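Local coordinates for SnoaL-like domain-containing protein (Catenulispora acidiphila, PDB 4H3U) that is of unknown function but adopts the ketosteroid isomerase-like SnoaL fold and may take part in trimethylamine metabolism, at residues L46-A52 with G67-S72; T55-I61 with T132-Y138; M81-V87 with V104-K110. One frame throughout, in Å; residues are numbered along the deposited sequence.

In the fold
From the N terminus, helix 43-47 and strand 50-51 lead into strands 54-58 and 63-66, and contact 1 closes this short loop when helix 68-81 starts back against 46-52. Contact 2 begins inside that loop, at 55-61, and is closed only by strand 130-138, so the two cross; they touch where Phe50 meets Tyr56 and Asp134. Contact 3 opens once contact 1 is complete, where helix 68-81 runs into strand 82-95, and zips that strand to 98-109 as a hairpin nested within the long loop of contact 2. The rings of Tyr138 and Tyr105 bring contacts 2 and 3 together across the curved sheet.

Contact 1. Residues L46-A52 with G67-S72. With CD (cadmium ion), chain C.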
loop_
_atom_site.group_PDB
_atom_site.type_symbol
_atom_site.label_atom_id
_atom_site.label_comp_id
_atom_site.label_asym_id
_atom_site.label_seq_id
_atom_site.Cartn_x
_atom_site.Cartn_y
_atom_site.Cartn_z
ATOM N N LEU A 46 -7.012 -13.204 -15.178
ATOM C CA LEU A 46 -6.177 -12.110 -14.665
ATOM C C LEU A 46 -5.136 -11.734 -15.725
ATOM O O LEU A 46 -5.004 -10.568 -16.109
ATOM C CB LEU A 46 -5.474 -12.500 -13.362
ATOM C CG LEU A 46 -4.628 -11.369 -12.752
ATOM C CD1 LEU A 46 -5.489 -10.223 -12.292
ATOM C CD2 LEU A 46 -3.784 -11.886 -11.597
ATOM N N GLY A 47 -4.379 -12.715 -16.221
ATOM C CA GLY A 47 -3.347 -12.414 -17.181
ATOM C C GLY A 47 -3.794 -11.703 -18.440
ATOM O O GLY A 47 -3.093 -10.786 -18.946
ATOM N N THR A 48 -4.950 -12.059 -18.974
ATOM C CA THR A 48 -5.415 -11.477 -20.222
ATOM C C THR A 48 -5.615 -9.966 -20.146
ATOM O O THR A 48 -5.661 -9.292 -21.185
ATOM C CB THR A 48 -6.690 -12.201 -20.717
ATOM O OG1 THR A 48 -6.827 -11.936 -22.106
ATOM C CG2 THR A 48 -7.917 -11.779 -19.958
ATOM N N LEU A 49 -5.763 -9.412 -18.956
ATOM C CA LEU A 49 -5.929 -7.974 -18.792
ATOM C C LEU A 49 -4.662 -7.167 -19.031
ATOM O O LEU A 49 -4.738 -5.953 -19.148
ATOM C CB LEU A 49 -6.408 -7.673 -17.365
ATOM C CG LEU A 49 -7.711 -8.339 -16.946
ATOM C CD1 LEU A 49 -8.011 -8.052 -15.492
ATOM C CD2 LEU A 49 -8.866 -7.917 -17.865
ATOM N N PHE A 50 -3.505 -7.821 -19.087
ATOM C CA PHE A 50 -2.214 -7.167 -19.118
ATOM C C PHE A 50 -1.536 -7.145 -20.475
ATOM O O PHE A 50 -1.664 -8.027 -21.307
ATOM C CB PHE A 50 -1.258 -7.876 -18.121
ATOM C CG PHE A 50 -1.594 -7.577 -16.684
ATOM C CD1 PHE A 50 -0.874 -6.638 -15.965
ATOM C CD2 PHE A 50 -2.652 -8.231 -16.054
ATOM C CE1 PHE A 50 -1.202 -6.340 -14.668
ATOM C CE2 PHE A 50 -2.993 -7.904 -14.757
ATOM C CZ PHE A 50 -2.272 -6.956 -14.072
ATOM N N ALA A 51 -0.776 -6.055 -20.677
ATOM C CA ALA A 51 0.064 -5.892 -21.835
ATOM C C ALA A 51 1.093 -7.003 -21.906
ATOM O O ALA A 51 1.449 -7.618 -20.888
ATOM C CB ALA A 51 0.771 -4.544 -21.798
ATOM N N ALA A 52 1.693 -7.193 -23.080
ATOM C CA ALA A 52 2.644 -8.246 -23.275
ATOM C C ALA A 52 3.846 -8.116 -22.355
ATOM O O ALA A 52 4.405 -9.128 -21.918
ATOM C CB ALA A 52 3.102 -8.299 -24.719
ATOM N N GLY A 67 4.620 -10.074 -17.928
ATOM C CA GLY A 67 3.953 -10.766 -19.013
ATOM C C GLY A 67 2.790 -11.616 -18.553
ATOM O O GLY A 67 2.657 -11.945 -17.392
ATOM N N ARG A 68 1.866 -11.915 -19.482
ATOM C CA ARG A 68 0.650 -12.585 -19.143
ATOM C C ARG A 68 0.821 -13.950 -18.572
ATOM O O ARG A 68 0.044 -14.343 -17.676
ATOM C CB ARG A 68 -0.290 -12.615 -20.367
ATOM C CG ARG A 68 -0.709 -11.226 -20.871
ATOM C CD ARG A 68 -1.924 -11.276 -21.775
ATOM N NE ARG A 68 -1.598 -11.749 -23.091
ATOM C CZ ARG A 68 -1.006 -11.001 -24.005
ATOM N NH1 ARG A 68 -0.651 -9.754 -23.698
ATOM N NH2 ARG A 68 -0.757 -11.527 -25.190
ATOM N N GLU A 69 1.743 -14.762 -19.085
ATOM C CA GLU A 69 1.946 -16.085 -18.535
ATOM C C GLU A 69 2.360 -16.024 -17.075
ATOM O O GLU A 69 1.790 -16.757 -16.233
ATOM C CB GLU A 69 2.901 -16.958 -19.335
ATOM C CG GLU A 69 2.390 -17.333 -20.729
ATOM C CD GLU A 69 3.304 -18.363 -21.357
ATOM O OE1 GLU A 69 4.233 -17.996 -22.035
ATOM O OE2 GLU A 69 3.189 -19.558 -20.985
ATOM N N GLN A 70 3.364 -15.212 -16.744
ATOM C CA GLN A 70 3.787 -15.109 -15.340
ATOM C C GLN A 70 2.673 -14.556 -14.448
ATOM O O GLN A 70 2.493 -14.968 -13.321
ATOM C CB GLN A 70 5.045 -14.252 -15.171
ATOM C CG GLN A 70 6.310 -14.868 -15.750
ATOM C CD GLN A 70 7.572 -14.207 -15.268
ATOM O OE1 GLN A 70 7.535 -13.145 -14.676
ATOM N NE2 GLN A 70 8.685 -14.859 -15.506
ATOM N N ILE A 71 1.930 -13.589 -14.972
ATOM C CA ILE A 71 0.867 -12.929 -14.181
ATOM C C ILE A 71 -0.293 -13.897 -13.905
ATOM O O ILE A 71 -0.755 -14.027 -12.763
ATOM C CB ILE A 71 0.433 -11.626 -14.792
ATOM C CG1 ILE A 71 1.591 -10.602 -14.713
ATOM C CG2 ILE A 71 -0.836 -11.084 -14.120
ATOM C CD1 ILE A 71 1.376 -9.323 -15.510
ATOM N N SER A 72 -0.748 -14.631 -14.931
ATOM C CA SER A 72 -1.721 -15.679 -14.701
ATOM C C SER A 72 -1.133 -16.704 -13.697
ATOM O O SER A 72 -1.840 -17.188 -12.802
ATOM C CB SER A 72 -2.033 -16.339 -16.011
ATOM O OG SER A 72 -2.719 -15.464 -16.861
HETATM CD CD CD C . 5.272 -19.710 -23.112
HETATM O O HOH W 1 2.915 -11.524 -22.174
HETATM O O HOH W 2 3.594 -21.352 -23.618
#
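The Phe50 ring carries the Ile71 CD1 methyl over one face, while the backbone oxygens of Leu46 and Gly47 lie at its edge, in the ring plane. This is where the first turn of helix 68-81 settles on the helix-to-strand connection of the ketosteroid isomerase-like fold, a type I turn from Gly47 to Phe50. The methyl is displaced toward the ring's rim, nearest to Phe50 CD1 at 3.5 Å from Ile71 CD1, a CH-pi contact. The other branch, Ile71 CG2, lies on the same side of the ring, toward its CD2-CE2 edge, and also packs at 4.0 Å on Leu46 CD2. Helix 29-39 backs Leu46 through Trp34 and Trp38.

The second flat group, the Arg68 guanidinium, takes Phe50 O at its edge and has a water over one face, toward the rim. NH1 donates to Phe50 O over 3.1 Å, with an N-H...O angle of 156° and the donor in the carbonyl plane. A bend at chi3 (-76°) turns the chain back to this oxygen, and on the way CG and CD pass close to Gly47 O. The guanidinium thus ties the helix start to the strand at 50-51.

Glu69 points away from this interface and binds a cadmium ion through OE1 at 2.3 Å. At the helix start Gly67 is the N-cap residue, its CA 3.4 Å from Ala52 O. The water over the guanidinium finishes the join, giving a proton to Ala52 O at 2.8 Å and accepting one from Arg68 N at 2.9 Å.

Contact 2. Residues T55-I61 with T132-Y138. With CD (cadmium ion), chain D.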
loop_
_atom_site.group_PDB
_atom_site.type_symbol
_atom_site.label_atom_id
_atom_site.label_comp_id
_atom_site.label_asym_id
_atom_site.label_seq_id
_atom_site.Cartn_x
_atom_site.Cartn_y
_atom_site.Cartn_z
ATOM N N THR A 55 3.726 -5.489 -16.043
ATOM C CA THR A 55 4.321 -5.931 -14.789
ATOM C C THR A 55 3.301 -5.995 -13.654
ATOM O O THR A 55 2.326 -5.245 -13.615
ATOM C CB THR A 55 5.481 -5.000 -14.376
ATOM O OG1 THR A 55 4.997 -3.673 -14.195
ATOM C CG2 THR A 55 6.566 -5.015 -15.435
ATOM N N TYR A 56 3.577 -6.909 -12.720
ATOM C CA TYR A 56 2.758 -7.088 -11.556
ATOM C C TYR A 56 3.723 -7.218 -10.369
ATOM O O TYR A 56 4.597 -8.090 -10.366
ATOM C CB TYR A 56 1.891 -8.385 -11.681
ATOM C CG TYR A 56 0.677 -8.427 -10.777
ATOM C CD1 TYR A 56 -0.607 -8.375 -11.310
ATOM C CD2 TYR A 56 0.796 -8.475 -9.382
ATOM C CE1 TYR A 56 -1.705 -8.317 -10.522
ATOM C CE2 TYR A 56 -0.321 -8.370 -8.589
ATOM C CZ TYR A 56 -1.587 -8.282 -9.176
ATOM O OH TYR A 56 -2.721 -8.110 -8.406
ATOM N N VAL A 57 3.575 -6.375 -9.356
ATOM C CA VAL A 57 4.384 -6.419 -8.151
ATOM C C VAL A 57 3.467 -6.494 -6.937
ATOM O O VAL A 57 2.656 -5.621 -6.733
ATOM C CB VAL A 57 5.297 -5.178 -8.038
ATOM C CG1 VAL A 57 6.104 -5.275 -6.748
ATOM C CG2 VAL A 57 6.210 -5.081 -9.248
ATOM N N ASP A 58 3.689 -7.515 -6.096
ATOM C CA ASP A 58 3.059 -7.618 -4.783
ATOM C C ASP A 58 4.118 -7.210 -3.781
ATOM O O ASP A 58 5.098 -7.929 -3.578
ATOM C CB ASP A 58 2.516 -9.017 -4.526
ATOM C CG ASP A 58 1.859 -9.160 -3.188
ATOM O OD1 ASP A 58 2.392 -8.618 -2.184
ATOM O OD2 ASP A 58 0.810 -9.861 -3.111
ATOM N N HIS A 59 3.952 -6.022 -3.196
ATOM C CA HIS A 59 4.942 -5.509 -2.270
ATOM C C HIS A 59 4.904 -6.193 -0.904
ATOM O O HIS A 59 5.915 -6.151 -0.197
ATOM C CB HIS A 59 4.779 -3.980 -2.131
ATOM C CG HIS A 59 5.178 -3.211 -3.341
ATOM N ND1 HIS A 59 6.481 -2.911 -3.667
ATOM C CD2 HIS A 59 4.408 -2.624 -4.290
ATOM C CE1 HIS A 59 6.489 -2.189 -4.778
ATOM N NE2 HIS A 59 5.237 -1.986 -5.173
ATOM N N ALA A 60 3.759 -6.701 -0.507
ATOM C CA ALA A 60 3.654 -7.338 0.813
ATOM C C ALA A 60 4.510 -8.614 0.864
ATOM O O ALA A 60 5.200 -8.857 1.837
ATOM C CB ALA A 60 2.184 -7.609 1.148
ATOM N N ILE A 61 4.391 -9.430 -0.190
ATOM C CA ILE A 61 5.107 -10.719 -0.326
ATOM C C ILE A 61 6.464 -10.538 -0.971
ATOM O O ILE A 61 7.366 -11.324 -0.705
ATOM C CB ILE A 61 4.253 -11.701 -1.230
ATOM C CG1 ILE A 61 2.895 -11.993 -0.598
ATOM C CG2 ILE A 61 4.962 -13.016 -1.541
ATOM C CD1 ILE A 61 2.939 -12.585 0.785
ATOM N N THR A 132 -0.714 -1.956 -17.935
ATOM C CA THR A 132 0.713 -2.004 -18.130
ATOM C C THR A 132 1.484 -2.239 -16.834
ATOM O O THR A 132 2.590 -2.764 -16.867
ATOM C CB THR A 132 1.246 -0.755 -18.861
ATOM O OG1 THR A 132 1.043 0.394 -18.051
ATOM C CG2 THR A 132 0.515 -0.571 -20.170
ATOM N N SER A 133 0.909 -1.820 -15.709
ATOM C CA SER A 133 1.523 -2.004 -14.394
ATOM C C SER A 133 0.452 -2.192 -13.321
ATOM O O SER A 133 -0.550 -1.503 -13.316
ATOM C CB SER A 133 2.380 -0.763 -14.028
ATOM O OG SER A 133 2.821 -0.792 -12.687
ATOM N N ASP A 134 0.691 -3.168 -12.439
ATOM C CA ASP A 134 -0.117 -3.344 -11.238
ATOM C C ASP A 134 0.874 -3.425 -10.058
ATOM O O ASP A 134 1.838 -4.204 -10.112
ATOM C CB ASP A 134 -0.919 -4.652 -11.333
ATOM C CG ASP A 134 -1.806 -4.959 -10.134
ATOM O OD1 ASP A 134 -1.237 -4.888 -8.997
ATOM O OD2 ASP A 134 -2.950 -5.353 -10.324
ATOM N N GLN A 135 0.645 -2.633 -9.030
ATOM C CA GLN A 135 1.323 -2.753 -7.731
ATOM C C GLN A 135 0.247 -2.969 -6.668
ATOM O O GLN A 135 -0.666 -2.172 -6.542
ATOM C CB GLN A 135 2.048 -1.482 -7.398
ATOM C CG GLN A 135 3.154 -1.118 -8.350
ATOM C CD GLN A 135 3.759 0.191 -7.936
ATOM O OE1 GLN A 135 4.338 0.287 -6.835
ATOM N NE2 GLN A 135 3.537 1.224 -8.719
ATOM N N ASP A 136 0.446 -4.013 -5.834
ATOM C CA ASP A 136 -0.434 -4.315 -4.708
ATOM C C ASP A 136 0.302 -4.066 -3.391
ATOM O O ASP A 136 1.436 -4.521 -3.231
ATOM C CB ASP A 136 -0.931 -5.756 -4.685
ATOM C CG ASP A 136 -1.757 -6.175 -5.872
ATOM O OD1 ASP A 136 -2.264 -5.294 -6.620
ATOM O OD2 ASP A 136 -1.958 -7.410 -6.022
ATOM N N TYR A 137 -0.338 -3.348 -2.480
ATOM C CA TYR A 137 0.146 -3.068 -1.114
ATOM C C TYR A 137 -0.914 -3.463 -0.102
ATOM O O TYR A 137 -2.071 -3.138 -0.248
ATOM C CB TYR A 137 0.422 -1.570 -0.944
ATOM C CG TYR A 137 1.441 -0.940 -1.804
ATOM C CD1 TYR A 137 2.741 -0.675 -1.298
ATOM C CD2 TYR A 137 1.184 -0.555 -3.128
ATOM C CE1 TYR A 137 3.678 -0.012 -2.065
ATOM C CE2 TYR A 137 2.135 0.087 -3.886
ATOM C CZ TYR A 137 3.413 0.328 -3.356
ATOM O OH TYR A 137 4.393 0.961 -4.100
ATOM N N TYR A 138 -0.472 -4.140 0.996
ATOM C CA TYR A 138 -1.365 -4.539 2.069
ATOM C C TYR A 138 -0.519 -4.929 3.261
ATOM O O TYR A 138 0.694 -5.172 3.123
ATOM C CB TYR A 138 -2.377 -5.633 1.692
ATOM C CG TYR A 138 -1.794 -6.892 1.098
ATOM C CD1 TYR A 138 -1.473 -8.001 1.869
ATOM C CD2 TYR A 138 -1.491 -6.943 -0.259
ATOM C CE1 TYR A 138 -0.917 -9.128 1.278
ATOM C CE2 TYR A 138 -0.946 -8.063 -0.855
ATOM C CZ TYR A 138 -0.646 -9.167 -0.070
ATOM O OH TYR A 138 -0.116 -10.306 -0.644
HETATM CD CD CD D . 2.435 -3.514 3.462
HETATM O O HOH W 3 4.091 -3.144 -11.622
HETATM O O HOH W 4 5.493 -1.579 -16.222
HETATM O O HOH W 5 -0.983 -9.907 -5.186
#
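Tyr56 and Asp134 run side by side in the same direction, the carboxylate stacked over one face of the ring with the planes 21° apart. Both have CG anti to the backbone N (chi1 -160° and 180°), which keeps them abreast on neighbouring strands. Asp136 meets the same tyrosine differently: its carboxylate stands almost perpendicular to the ring, and Tyr56 OH donates to the syn side of OD2 at 2.6 Å. Trp38 also bonds that hydroxyl. The other oxygen of this acid, Asp136 OD1, is hydrogen-bonded to Thr122 on strand 116-127.

Farther along this face, Tyr138 crosses Asp58 at about a right angle and donates its hydroxyl to the syn lone pair of Asp58 OD2, 2.7 Å away. Ala60 CB sits over the centre of the Tyr138 ring. Asp58 OD1 accepts from Ile61 N at 2.9 Å, an Asx motif that fixes the turn leaving the strand.

The other face carries an offset stack of His59 on Tyr137, centroids 4.2 Å apart, with Val57 CG1 over the opposite face of the imidazole. His59 NE2 and Tyr137 OH both donate to Gln135 OE1, the former at 3.0 Å; Gln135 NE2 bonds Glu102 of the second subunit. Tyr138 O and its counterpart in that subunit share a cadmium ion.

Between the two faces, regular backbone bonds such as Asp136 N to Val57 O join strands 54-58 and 130-138 as parallel neighbours in the curved mixed sheet of the ketosteroid isomerase-like fold.

Contact 3. Residues M81-V87 with V104-K110; sequences MIENVHV and VYGGHIK. With CD (cadmium ion), chain E.
Glu83 and His108 exchange backbone hydrogen bonds in both directions, as do His86 and Gly106, making two antiparallel hydrogen-bonded pairs of the hairpin between strands 82-95 and 98-109. Between them the register slips by one residue, a beta bulge, where Val85 CA lies 3.3 Å from Gly106 O. Lys110 N extends the pairing to the carbonyl O of Met81, which is selenomethionine in this crystal.

Apolar contacts gather round Tyr105. Val85 CG1 comes to the edge of its ring, 4.0 Å from CE1, while Val87 CG2 approaches CD1 obliquely. Ile82 arrives from the opposite direction, bringing CD1 close to the hydroxyl, and its side chain crosses that of Ile109, CG1 to CG1 4.1 Å. Phe116 and Tyr138 meet the tyrosine ring edge-to-face.

Among charged groups, Glu83 OE2 and Lys110 NZ form a long salt bridge of 3.7 Å.

Metal coordination belongs to His86. Its CG lies between the backbone N and carbonyl carbon (chi1 61°), turning the imidazole back so that one face lies over Gly106 CA. ND1 donates to Asn84 O at 2.8 Å, with an angle of 168° and the acceptor in the ring plane, and NE2 binds a cadmium ion at 2.3 Å together with three waters and two further ligand atoms from outside these segments. The Asn84 carbonyl therefore fixes the ring's rotation and would tend to make NE2 a stronger metal donor.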
loop_
_atom_site.group_PDB
_atom_site.type_symbol
_atom_site.label_atom_id
_atom_site.label_comp_id
_atom_site.label_asym_id
_atom_site.label_seq_id
_atom_site.Cartn_x
_atom_site.Cartn_y
_atom_site.Cartn_z
HETATM N N MSE A 81 -1.845 -21.640 -2.557
HETATM C CA MSE A 81 -1.498 -21.377 -1.168
HETATM C C MSE A 81 -2.651 -20.897 -0.310
HETATM O O MSE A 81 -2.617 -21.129 0.897
HETATM C CB MSE A 81 -0.401 -20.294 -1.147
HETATM C CG MSE A 81 0.215 -19.964 0.233
HETATM SE SE MSE A 81 1.536 -18.517 0.246
HETATM C CE MSE A 81 2.469 -19.235 -1.359
ATOM N N ILE A 82 -3.670 -20.307 -0.923
ATOM C CA ILE A 82 -4.736 -19.658 -0.220
ATOM C C ILE A 82 -6.085 -20.049 -0.781
ATOM O O ILE A 82 -6.317 -19.934 -1.971
ATOM C CB ILE A 82 -4.595 -18.115 -0.340
ATOM C CG1 ILE A 82 -3.187 -17.677 0.076
ATOM C CG2 ILE A 82 -5.639 -17.416 0.508
ATOM C CD1 ILE A 82 -2.969 -16.170 0.045
ATOM N N GLU A 83 -6.937 -20.587 0.095
ATOM C CA GLU A 83 -8.266 -20.949 -0.282
ATOM C C GLU A 83 -9.196 -19.713 -0.273
ATOM O O GLU A 83 -9.020 -18.779 0.507
ATOM C CB GLU A 83 -8.835 -21.948 0.765
ATOM C CG GLU A 83 -10.119 -22.658 0.337
ATOM C CD GLU A 83 -9.893 -23.806 -0.676
ATOM O OE1 GLU A 83 -10.802 -24.610 -0.913
ATOM O OE2 GLU A 83 -8.804 -23.863 -1.308
ATOM N N ASN A 84 -10.200 -19.737 -1.136
ATOM C CA ASN A 84 -11.257 -18.724 -1.152
ATOM C C ASN A 84 -10.743 -17.282 -1.353
ATOM O O ASN A 84 -11.275 -16.358 -0.759
ATOM C CB ASN A 84 -12.146 -18.816 0.117
ATOM C CG ASN A 84 -13.407 -18.015 -0.004
ATOM O OD1 ASN A 84 -14.088 -18.063 -1.034
ATOM N ND2 ASN A 84 -13.707 -17.238 1.015
ATOM N N VAL A 85 -9.703 -17.107 -2.158
ATOM C CA VAL A 85 -9.219 -15.763 -2.421
ATOM C C VAL A 85 -10.371 -14.921 -2.986
ATOM O O VAL A 85 -11.085 -15.365 -3.905
ATOM C CB VAL A 85 -8.076 -15.762 -3.442
ATOM C CG1 VAL A 85 -7.791 -14.353 -3.961
ATOM C CG2 VAL A 85 -6.838 -16.358 -2.837
ATOM N N HIS A 86 -10.594 -13.764 -2.393
ATOM C CA HIS A 86 -11.632 -12.880 -2.870
ATOM C C HIS A 86 -11.208 -11.450 -2.637
ATOM O O HIS A 86 -10.620 -11.117 -1.617
ATOM C CB HIS A 86 -13.011 -13.220 -2.278
ATOM C CG HIS A 86 -13.120 -13.125 -0.795
ATOM N ND1 HIS A 86 -12.526 -14.018 0.067
ATOM C CD2 HIS A 86 -13.866 -12.302 -0.020
ATOM C CE1 HIS A 86 -12.831 -13.685 1.315
ATOM N NE2 HIS A 86 -13.662 -12.659 1.285
ATOM N N VAL A 87 -11.502 -10.629 -3.638
ATOM C CA VAL A 87 -11.149 -9.219 -3.640
ATOM C C VAL A 87 -12.397 -8.405 -3.938
ATOM O O VAL A 87 -13.038 -8.647 -4.930
ATOM C CB VAL A 87 -10.077 -8.910 -4.702
ATOM C CG1 VAL A 87 -9.847 -7.427 -4.823
ATOM C CG2 VAL A 87 -8.781 -9.642 -4.372
ATOM N N VAL A 104 -10.630 -4.814 -0.503
ATOM C CA VAL A 104 -10.416 -5.728 0.619
ATOM C C VAL A 104 -10.019 -7.059 0.011
ATOM O O VAL A 104 -10.705 -7.596 -0.849
ATOM C CB VAL A 104 -11.663 -5.892 1.524
ATOM C CG1 VAL A 104 -11.417 -6.918 2.629
ATOM C CG2 VAL A 104 -12.040 -4.559 2.127
ATOM N N TYR A 105 -8.898 -7.565 0.497
ATOM C CA TYR A 105 -8.318 -8.838 0.089
ATOM C C TYR A 105 -8.487 -9.856 1.212
ATOM O O TYR A 105 -8.049 -9.626 2.325
ATOM C CB TYR A 105 -6.845 -8.626 -0.195
ATOM C CG TYR A 105 -6.021 -9.860 -0.439
ATOM C CD1 TYR A 105 -6.562 -10.973 -1.065
ATOM C CD2 TYR A 105 -4.751 -9.977 0.047
ATOM C CE1 TYR A 105 -5.814 -12.137 -1.242
ATOM C CE2 TYR A 105 -3.948 -11.079 -0.239
ATOM C CZ TYR A 105 -4.472 -12.135 -0.919
ATOM O OH TYR A 105 -3.697 -13.244 -1.159
ATOM N N GLY A 106 -9.143 -10.951 0.899
ATOM C CA GLY A 106 -9.405 -11.981 1.890
ATOM C C GLY A 106 -9.184 -13.375 1.357
ATOM O O GLY A 106 -9.184 -13.627 0.149
ATOM N N GLY A 107 -9.075 -14.312 2.298
ATOM C CA GLY A 107 -8.897 -15.726 1.971
ATOM C C GLY A 107 -8.518 -16.484 3.234
ATOM O O GLY A 107 -8.590 -15.951 4.325
ATOM N N HIS A 108 -8.103 -17.722 3.041
ATOM C CA HIS A 108 -7.688 -18.554 4.168
ATOM C C HIS A 108 -6.444 -19.332 3.724
ATOM O O HIS A 108 -6.535 -20.274 2.929
ATOM C CB HIS A 108 -8.822 -19.470 4.642
ATOM C CG HIS A 108 -8.539 -20.195 5.924
ATOM N ND1 HIS A 108 -9.562 -20.799 6.659
ATOM C CD2 HIS A 108 -7.390 -20.374 6.604
ATOM C CE1 HIS A 108 -9.012 -21.329 7.724
ATOM N NE2 HIS A 108 -7.703 -21.119 7.712
ATOM N N ILE A 109 -5.279 -18.935 4.232
ATOM C CA ILE A 109 -4.037 -19.607 3.898
ATOM C C ILE A 109 -4.191 -21.084 4.269
ATOM O O ILE A 109 -4.552 -21.408 5.422
ATOM C CB ILE A 109 -2.865 -18.963 4.663
ATOM C CG1 ILE A 109 -2.652 -17.517 4.175
ATOM C CG2 ILE A 109 -1.584 -19.761 4.490
ATOM C CD1 ILE A 109 -1.744 -16.683 5.041
ATOM N N LYS A 110 -3.929 -21.978 3.334
ATOM C CA LYS A 110 -4.197 -23.400 3.572
ATOM C C LYS A 110 -3.303 -23.885 4.705
ATOM O O LYS A 110 -2.058 -23.694 4.694
ATOM C CB LYS A 110 -4.017 -24.222 2.298
ATOM C CG LYS A 110 -4.897 -23.776 1.156
ATOM C CD LYS A 110 -4.789 -24.668 -0.062
ATOM C CE LYS A 110 -5.494 -24.035 -1.245
ATOM N NZ LYS A 110 -5.406 -24.855 -2.473
HETATM CD CD CD E . -14.805 -11.627 2.967
HETATM O O HOH W 6 -0.749 -22.688 2.321
HETATM O O HOH W 7 -7.650 -22.610 -3.768
HETATM O O HOH W 8 -12.528 -9.491 0.115
HETATM O O HOH W 9 -13.466 -9.747 2.742
HETATM O O HOH W 10 -16.137 -10.553 1.540
HETATM O O HOH W 11 -16.216 -13.431 3.157
#